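Side-chain contacts in dual specificity protein phosphatase 18 (PDB 2ESB), which removes phosphate from phosphotyrosine, phosphoserine and phosphothreonine in proteins, preferring phosphotyrosine and diphosphorylated MAPK peptides over phosphothreonine: residues A117-M120 with A124-L127; Y154-Q157 with K161-V164; S21-S26 with H131-S136. One frame throughout, in Å; residues are numbered along the deposited sequence.

Contact 1: A117-M120 with A124-L127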
loop_
_atom_site.group_PDB
_atom_site.type_symbol
_atom_site.label_atom_id
_atom_site.label_comp_id
_atom_site.label_asym_id
_atom_site.label_seq_id
_atom_site.Cartn_x
_atom_site.Cartn_y
_atom_site.Cartn_z
ATOM N N ALA A 117 -0.110 3.702 4.974
ATOM C CA ALA A 117 0.527 3.616 6.280
ATOM C C ALA A 117 1.963 4.107 6.183
ATOM O O ALA A 117 2.442 4.853 7.046
ATOM C CB ALA A 117 0.497 2.162 6.807
ATOM N N TYR A 118 2.654 3.692 5.128
ATOM C CA TYR A 118 4.039 4.103 4.938
ATOM C C TYR A 118 4.170 5.620 4.793
ATOM O O TYR A 118 5.029 6.239 5.435
ATOM C CB TYR A 118 4.630 3.409 3.709
ATOM C CG TYR A 118 5.925 4.029 3.235
ATOM C CD1 TYR A 118 7.124 3.821 3.926
ATOM C CD2 TYR A 118 5.938 4.875 2.133
ATOM C CE1 TYR A 118 8.301 4.459 3.526
ATOM C CE2 TYR A 118 7.102 5.510 1.723
ATOM C CZ TYR A 118 8.276 5.303 2.424
ATOM O OH TYR A 118 9.408 5.973 2.036
ATOM N N LEU A 119 3.326 6.218 3.950
ATOM C CA LEU A 119 3.377 7.664 3.733
ATOM C C LEU A 119 3.159 8.447 5.024
ATOM O O LEU A 119 3.825 9.456 5.260
ATOM C CB LEU A 119 2.345 8.096 2.689
ATOM C CG LEU A 119 2.632 7.655 1.252
ATOM C CD1 LEU A 119 1.481 8.049 0.334
ATOM C CD2 LEU A 119 3.932 8.299 0.779
ATOM N N MET A 120 2.238 7.990 5.866
ATOM C CA MET A 120 2.000 8.692 7.124
ATOM C C MET A 120 3.217 8.607 8.031
ATOM O O MET A 120 3.618 9.595 8.652
ATOM C CB MET A 120 0.796 8.108 7.876
ATOM C CG MET A 120 -0.554 8.359 7.220
ATOM S SD MET A 120 -1.921 7.985 8.361
ATOM C CE MET A 120 -1.813 6.176 8.417
ATOM N N ALA A 124 5.535 12.172 6.810
ATOM C CA ALA A 124 4.798 13.074 7.692
ATOM C C ALA A 124 3.510 13.596 7.054
ATOM O O ALA A 124 3.252 14.803 7.041
ATOM C CB ALA A 124 5.702 14.238 8.093
ATOM N N MET A 125 2.703 12.684 6.524
ATOM C CA MET A 125 1.448 13.069 5.893
ATOM C C MET A 125 0.248 12.592 6.692
ATOM O O MET A 125 0.278 11.520 7.290
ATOM C CB MET A 125 1.359 12.492 4.476
ATOM C CG MET A 125 2.350 13.109 3.494
ATOM S SD MET A 125 2.380 12.260 1.898
ATOM C CE MET A 125 1.195 13.192 0.996
ATOM N N SER A 126 -0.803 13.403 6.720
ATOM C CA SER A 126 -2.024 13.010 7.412
ATOM C C SER A 126 -2.614 11.892 6.551
ATOM O O SER A 126 -2.243 11.761 5.378
ATOM C CB SER A 126 -3.003 14.179 7.454
ATOM O OG SER A 126 -3.355 14.546 6.136
ATOM N N LEU A 127 -3.514 11.089 7.117
ATOM C CA LEU A 127 -4.135 10.017 6.349
ATOM C C LEU A 127 -4.817 10.635 5.134
ATOM O O LEU A 127 -4.736 10.111 4.021
ATOM C CB LEU A 127 -5.161 9.246 7.199
ATOM C CG LEU A 127 -5.903 8.085 6.507
ATOM C CD1 LEU A 127 -4.889 7.109 5.873
ATOM C CD2 LEU A 127 -6.790 7.342 7.526
#
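L119 and M120, near the C-terminal end of helix 110-122, pack on M125 and L127 at the turn into helix 127-137. The contact is largely apolar, with one backbone carbonyl set against M120. M120 does most of the work. Its CG sits 3.3 Å from M125 O, and its CA makes a CA-H...O contact with the same M125 O (3.3 Å, angle at H 143°). One carbonyl thus rests against both the backbone and the side chain of M120. Further out, M120 SD lies 3.7 Å from L127 CB. The M120 chain runs nearly straight through chi2 and then bends at SD (chi3 -71°). The bend brings M120 CE within 4.1 Å of L127 CD1, and the two side chains pass at a slant. L119 and M125 meet more loosely, with L119 CB 4.2 Å from M125 SD. L119 also reaches A130, W133 and T134 of the next helix, and Y154 and E155 of helix 145-159 touch M120. S126 carries the polar part of the turn: it is the N-cap of helix 127-137, and its OG bonds to D129 N. A124 takes a left-handed backbone conformation, where the chain leaves the first helix. The arrangement is a short non-helical link between consecutive helices of the phosphatase domain, closed by a serine N-cap on the second.

Contact 2: Y154-Q157 with K161-V164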
loop_
_atom_site.group_PDB
_atom_site.type_symbol
_atom_site.label_atom_id
_atom_site.label_comp_id
_atom_site.label_asym_id
_atom_site.label_seq_id
_atom_site.Cartn_x
_atom_site.Cartn_y
_atom_site.Cartn_z
ATOM N N TYR A 154 -4.327 3.744 13.104
ATOM C CA TYR A 154 -2.880 3.945 12.977
ATOM C C TYR A 154 -2.563 5.445 12.913
ATOM O O TYR A 154 -1.590 5.901 13.505
ATOM C CB TYR A 154 -2.373 3.233 11.723
ATOM C CG TYR A 154 -0.874 3.195 11.562
ATOM C CD1 TYR A 154 -0.054 2.751 12.592
ATOM C CD2 TYR A 154 -0.278 3.556 10.358
ATOM C CE1 TYR A 154 1.331 2.669 12.433
ATOM C CE2 TYR A 154 1.114 3.470 10.183
ATOM C CZ TYR A 154 1.907 3.026 11.229
ATOM O OH TYR A 154 3.273 2.936 11.085
ATOM N N GLU A 155 -3.378 6.209 12.189
ATOM C CA GLU A 155 -3.165 7.649 12.105
ATOM C C GLU A 155 -3.229 8.244 13.504
ATOM O O GLU A 155 -2.394 9.075 13.876
ATOM C CB GLU A 155 -4.228 8.331 11.234
ATOM C CG GLU A 155 -3.983 9.837 11.095
ATOM C CD GLU A 155 -5.072 10.583 10.346
ATOM O OE1 GLU A 155 -4.745 11.612 9.717
ATOM O OE2 GLU A 155 -6.250 10.173 10.389
ATOM N N PHE A 156 -4.224 7.822 14.283
ATOM C CA PHE A 156 -4.371 8.338 15.643
ATOM C C PHE A 156 -3.148 7.975 16.466
ATOM O O PHE A 156 -2.683 8.767 17.288
ATOM C CB PHE A 156 -5.618 7.770 16.325
ATOM C CG PHE A 156 -5.865 8.342 17.695
ATOM C CD1 PHE A 156 -6.318 9.652 17.840
ATOM C CD2 PHE A 156 -5.617 7.587 18.835
ATOM C CE1 PHE A 156 -6.521 10.203 19.105
ATOM C CE2 PHE A 156 -5.816 8.128 20.107
ATOM C CZ PHE A 156 -6.270 9.442 20.238
ATOM N N GLN A 157 -2.632 6.770 16.254
ATOM C CA GLN A 157 -1.450 6.331 16.980
ATOM C C GLN A 157 -0.245 7.206 16.649
ATOM O O GLN A 157 0.529 7.575 17.534
ATOM C CB GLN A 157 -1.123 4.878 16.640
ATOM C CG GLN A 157 -2.182 3.887 17.112
ATOM C CD GLN A 157 -1.783 2.448 16.856
ATOM O OE1 GLN A 157 -1.567 2.045 15.712
ATOM N NE2 GLN A 157 -1.679 1.664 17.926
ATOM N N LYS A 161 -4.408 12.418 16.386
ATOM C CA LYS A 161 -5.509 13.146 15.760
ATOM C C LYS A 161 -5.881 12.476 14.436
ATOM O O LYS A 161 -5.032 11.846 13.800
ATOM C CB LYS A 161 -5.066 14.592 15.515
ATOM C CG LYS A 161 -5.785 15.304 14.397
ATOM C CD LYS A 161 -5.012 16.536 13.962
ATOM C CE LYS A 161 -5.630 17.160 12.717
ATOM N NZ LYS A 161 -4.838 18.321 12.226
ATOM N N ASN A 162 -7.140 12.617 14.012
ATOM C CA ASN A 162 -7.587 12.017 12.756
ATOM C C ASN A 162 -8.029 13.052 11.731
ATOM O O ASN A 162 -8.547 14.108 12.084
ATOM C CB ASN A 162 -8.748 11.048 13.007
ATOM C CG ASN A 162 -8.296 9.737 13.588
ATOM O OD1 ASN A 162 -8.829 9.283 14.600
ATOM N ND2 ASN A 162 -7.310 9.111 12.949
ATOM N N THR A 163 -7.831 12.731 10.456
ATOM C CA THR A 163 -8.213 13.617 9.367
ATOM C C THR A 163 -9.215 12.924 8.453
ATOM O O THR A 163 -9.726 13.521 7.507
ATOM C CB THR A 163 -6.990 14.052 8.550
ATOM O OG1 THR A 163 -6.274 12.891 8.108
ATOM C CG2 THR A 163 -6.077 14.932 9.402
ATOM N N VAL A 164 -9.469 11.651 8.736
ATOM C CA VAL A 164 -10.442 10.850 7.995
ATOM C C VAL A 164 -11.282 10.140 9.073
ATOM O O VAL A 164 -10.740 9.685 10.082
ATOM C CB VAL A 164 -9.750 9.801 7.092
ATOM C CG1 VAL A 164 -10.789 8.969 6.361
ATOM C CG2 VAL A 164 -8.834 10.504 6.081
HETATM O O HOH W 1 -3.722 13.381 11.494
#
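E155, on the last turns of helix 145-159, sends its carboxylate across to N162 and T163 of the chain that folds back after the helix. Its side chain is extended, with CG anti to the backbone N (chi1 -178°) and chi2 also extended, which stands the carboxylate well off the helix. Each oxygen is held more than once. E155 OE1 accepts from T163 OG1 at 2.6 Å on its syn lone pair. A water donates to E155 OE1 at 2.7 Å and also to K161 O. E155 OE2 takes N162 ND2 on its anti side at 3.0 Å, in a nearly straight bond (173°). T163 N reaches E155 OE2 on the syn side, also at 3.0 Å. Both donors to OE2 come from the same face, tilted from the carboxylate plane. N162 places its CG beside its own backbone N (chi1 -76°), and this swings the amide end in toward the helix. The amide is turned well away from the carboxylate plane, yet OE2 lies almost in the plane of the amide. N162 ND2 is further fixed by I152 O on the helix. The T163 side chain runs at about a right angle to that of E155 and offers its hydroxyl to OE1. That hydroxyl also accepts from L128 N, while L127 N donates to E155 OE1. This many donors, with the start of helix 127-137 nearby, would favour the ionised carboxylate. F156 lies beside this set of bonds: its CD1 is 3.7 Å from K161 N, and its CB is 3.9 Å from N162 OD1. A buried glutamate carboxylate, accepting from N-H and O-H donors, thus joins the end of helix 145-159 of the phosphatase fold to the returning chain and to the start of helix 127-137.

Contact 3: S21-S26 with H131-S136. With ACT (acetate ion), chain B.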
loop_
_atom_site.group_PDB
_atom_site.type_symbol
_atom_site.label_atom_id
_atom_site.label_comp_id
_atom_site.label_asym_id
_atom_site.label_seq_id
_atom_site.Cartn_x
_atom_site.Cartn_y
_atom_site.Cartn_z
ATOM N N SER A 21 2.529 2.197 -10.828
ATOM C CA SER A 21 2.180 3.548 -10.413
ATOM C C SER A 21 3.245 4.015 -9.423
ATOM O O SER A 21 3.357 3.485 -8.317
ATOM C CB SER A 21 0.806 3.566 -9.745
ATOM O OG SER A 21 -0.191 3.034 -10.610
ATOM N N GLN A 22 4.039 5.006 -9.811
ATOM C CA GLN A 22 5.069 5.488 -8.914
ATOM C C GLN A 22 4.470 6.384 -7.830
ATOM O O GLN A 22 3.730 7.320 -8.127
ATOM C CB GLN A 22 6.156 6.240 -9.687
ATOM C CG GLN A 22 7.292 6.690 -8.766
ATOM C CD GLN A 22 8.554 7.102 -9.514
ATOM O OE1 GLN A 22 8.504 7.526 -10.659
ATOM N NE2 GLN A 22 9.688 6.992 -8.848
ATOM N N ILE A 23 4.784 6.096 -6.569
ATOM C CA ILE A 23 4.242 6.893 -5.474
ATOM C C ILE A 23 5.292 7.855 -4.925
ATOM O O ILE A 23 4.985 9.011 -4.642
ATOM C CB ILE A 23 3.722 6.009 -4.326
ATOM C CG1 ILE A 23 2.827 4.891 -4.874
ATOM C CG2 ILE A 23 2.950 6.866 -3.323
ATOM C CD1 ILE A 23 1.692 5.363 -5.781
ATOM N N THR A 24 6.524 7.379 -4.761
ATOM C CA THR A 24 7.605 8.228 -4.266
ATOM C C THR A 24 8.826 7.875 -5.092
ATOM O O THR A 24 8.738 7.068 -6.008
ATOM C CB THR A 24 7.942 7.958 -2.789
ATOM O OG1 THR A 24 8.588 6.686 -2.685
ATOM C CG2 THR A 24 6.661 7.970 -1.918
ATOM N N LYS A 25 9.968 8.465 -4.766
ATOM C CA LYS A 25 11.181 8.173 -5.516
ATOM C C LYS A 25 11.579 6.705 -5.398
ATOM O O LYS A 25 12.275 6.184 -6.265
ATOM C CB LYS A 25 12.334 9.056 -5.028
ATOM C CG LYS A 25 12.737 8.832 -3.573
ATOM C CD LYS A 25 13.923 9.707 -3.227
ATOM C CE LYS A 25 14.568 9.312 -1.914
ATOM N NZ LYS A 25 15.832 10.083 -1.712
ATOM N N SER A 26 11.123 6.025 -4.349
ATOM C CA SER A 26 11.497 4.619 -4.168
ATOM C C SER A 26 10.338 3.658 -3.907
ATOM O O SER A 26 10.551 2.524 -3.457
ATOM C CB SER A 26 12.484 4.490 -3.012
ATOM O OG SER A 26 11.823 4.699 -1.778
ATOM N N HIS A 131 -3.812 9.876 1.300
ATOM C CA HIS A 131 -4.777 9.332 0.349
ATOM C C HIS A 131 -4.889 10.192 -0.920
ATOM O O HIS A 131 -4.900 9.668 -2.037
ATOM C CB HIS A 131 -6.168 9.183 0.986
ATOM C CG HIS A 131 -7.224 8.749 0.012
ATOM N ND1 HIS A 131 -8.015 9.645 -0.672
ATOM C CD2 HIS A 131 -7.536 7.523 -0.476
ATOM C CE1 HIS A 131 -8.765 8.992 -1.547
ATOM N NE2 HIS A 131 -8.491 7.703 -1.449
ATOM N N THR A 132 -4.980 11.509 -0.753
ATOM C CA THR A 132 -5.089 12.405 -1.907
ATOM C C THR A 132 -3.899 12.193 -2.837
ATOM O O THR A 132 -4.049 12.094 -4.059
ATOM C CB THR A 132 -5.108 13.883 -1.469
ATOM O OG1 THR A 132 -6.167 14.080 -0.523
ATOM C CG2 THR A 132 -5.327 14.807 -2.677
ATOM N N TRP A 133 -2.715 12.123 -2.246
ATOM C CA TRP A 133 -1.491 11.914 -3.008
ATOM C C TRP A 133 -1.501 10.562 -3.726
ATOM O O TRP A 133 -1.260 10.489 -4.929
ATOM C CB TRP A 133 -0.268 11.991 -2.080
ATOM C CG TRP A 133 1.040 11.664 -2.787
ATOM C CD1 TRP A 133 1.629 10.426 -2.914
ATOM C CD2 TRP A 133 1.853 12.572 -3.538
ATOM N NE1 TRP A 133 2.762 10.513 -3.709
ATOM C CE2 TRP A 133 2.917 11.819 -4.104
ATOM C CE3 TRP A 133 1.788 13.949 -3.793
ATOM C CZ2 TRP A 133 3.901 12.403 -4.909
ATOM C CZ3 TRP A 133 2.772 14.527 -4.595
ATOM C CH2 TRP A 133 3.811 13.754 -5.141
ATOM N N THR A 134 -1.787 9.493 -2.992
ATOM C CA THR A 134 -1.775 8.163 -3.601
ATOM C C THR A 134 -2.815 8.035 -4.705
ATOM O O THR A 134 -2.536 7.483 -5.779
ATOM C CB THR A 134 -1.967 7.056 -2.527
ATOM O OG1 THR A 134 -0.923 7.168 -1.544
ATOM C CG2 THR A 134 -1.885 5.667 -3.160
ATOM N N LYS A 135 -4.010 8.556 -4.447
ATOM C CA LYS A 135 -5.100 8.521 -5.423
ATOM C C LYS A 135 -4.684 9.281 -6.695
ATOM O O LYS A 135 -5.048 8.895 -7.813
ATOM C CB LYS A 135 -6.357 9.144 -4.796
ATOM C CG LYS A 135 -7.505 9.400 -5.750
ATOM C CD LYS A 135 -8.444 8.229 -5.827
ATOM C CE LYS A 135 -9.690 8.616 -6.602
ATOM N NZ LYS A 135 -10.626 7.479 -6.713
ATOM N N SER A 136 -3.922 10.357 -6.525
ATOM C CA SER A 136 -3.443 11.130 -7.676
ATOM C C SER A 136 -2.457 10.282 -8.475
ATOM O O SER A 136 -2.426 10.352 -9.699
ATOM C CB SER A 136 -2.741 12.414 -7.230
ATOM O OG SER A 136 -3.647 13.283 -6.575
HETATM C C ACT B . 10.417 11.648 -2.964
HETATM O O ACT B . 10.026 10.460 -3.038
HETATM O OXT ACT B . 10.965 12.130 -1.946
HETATM C CH3 ACT B . 10.195 12.531 -4.211
#
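W133 NE1 donates to I23 O at 2.8 Å, the shortest polar bond between segment 21-26 and segment 131-136. The oxygen lies at the edge of the indole, only 4° out of the ring plane. The N-H...O angle is 153°, and the donor is tilted a little from the carbonyl plane of I23. W133 reaches this point because its CG is trans to its backbone N (chi1 175°), which carries the ring from the helix out to the strand. I23 adds an apolar touch at the same edge, with CG2 3.8 Å from W133 CD1. T134 sits behind, its OG1 4.3 Å from I23 CG2 and its hydroxyl bonded to A130 O. The chain then turns in an ST turn: T24 OG1 accepts from S26 N at 3.1 Å. With a valine in place of T24, S26 N would probably lose this acceptor and the turn would be freer to shift. K25 N donates to O of an acetate ion, which probably comes from the crystallisation liquor, at 2.6 Å. On the helix, T132 O accepts from both S136 N and S136 OG, which come from opposite faces of its carbonyl plane. The chemistry implies a directional join. The indole N-H fixes how the ring lies against the edge strand, I23 CG2 packs at the same edge, and T134 lies against I23.

In the fold
Along the chain, contact 1 is nested within the loop closed by contact 3, and contact 2 follows both. The centres of contacts 1 and 2 are about 10 Å apart, those of contacts 1 and 3 about 11 Å, and those of contacts 2 and 3 about 19 Å. Contacts 1 and 3 share helix 127-137, at its start and at its middle and second half, and contact 2 reaches its first residues. Contact 3 joins this helix to edge strand 21-24 of the five-stranded sheet. The T134 side chain lies about 11 Å from that of C104, the predicted phosphocysteine nucleophile. The three contacts thus organise the helical part rather than line the catalytic site.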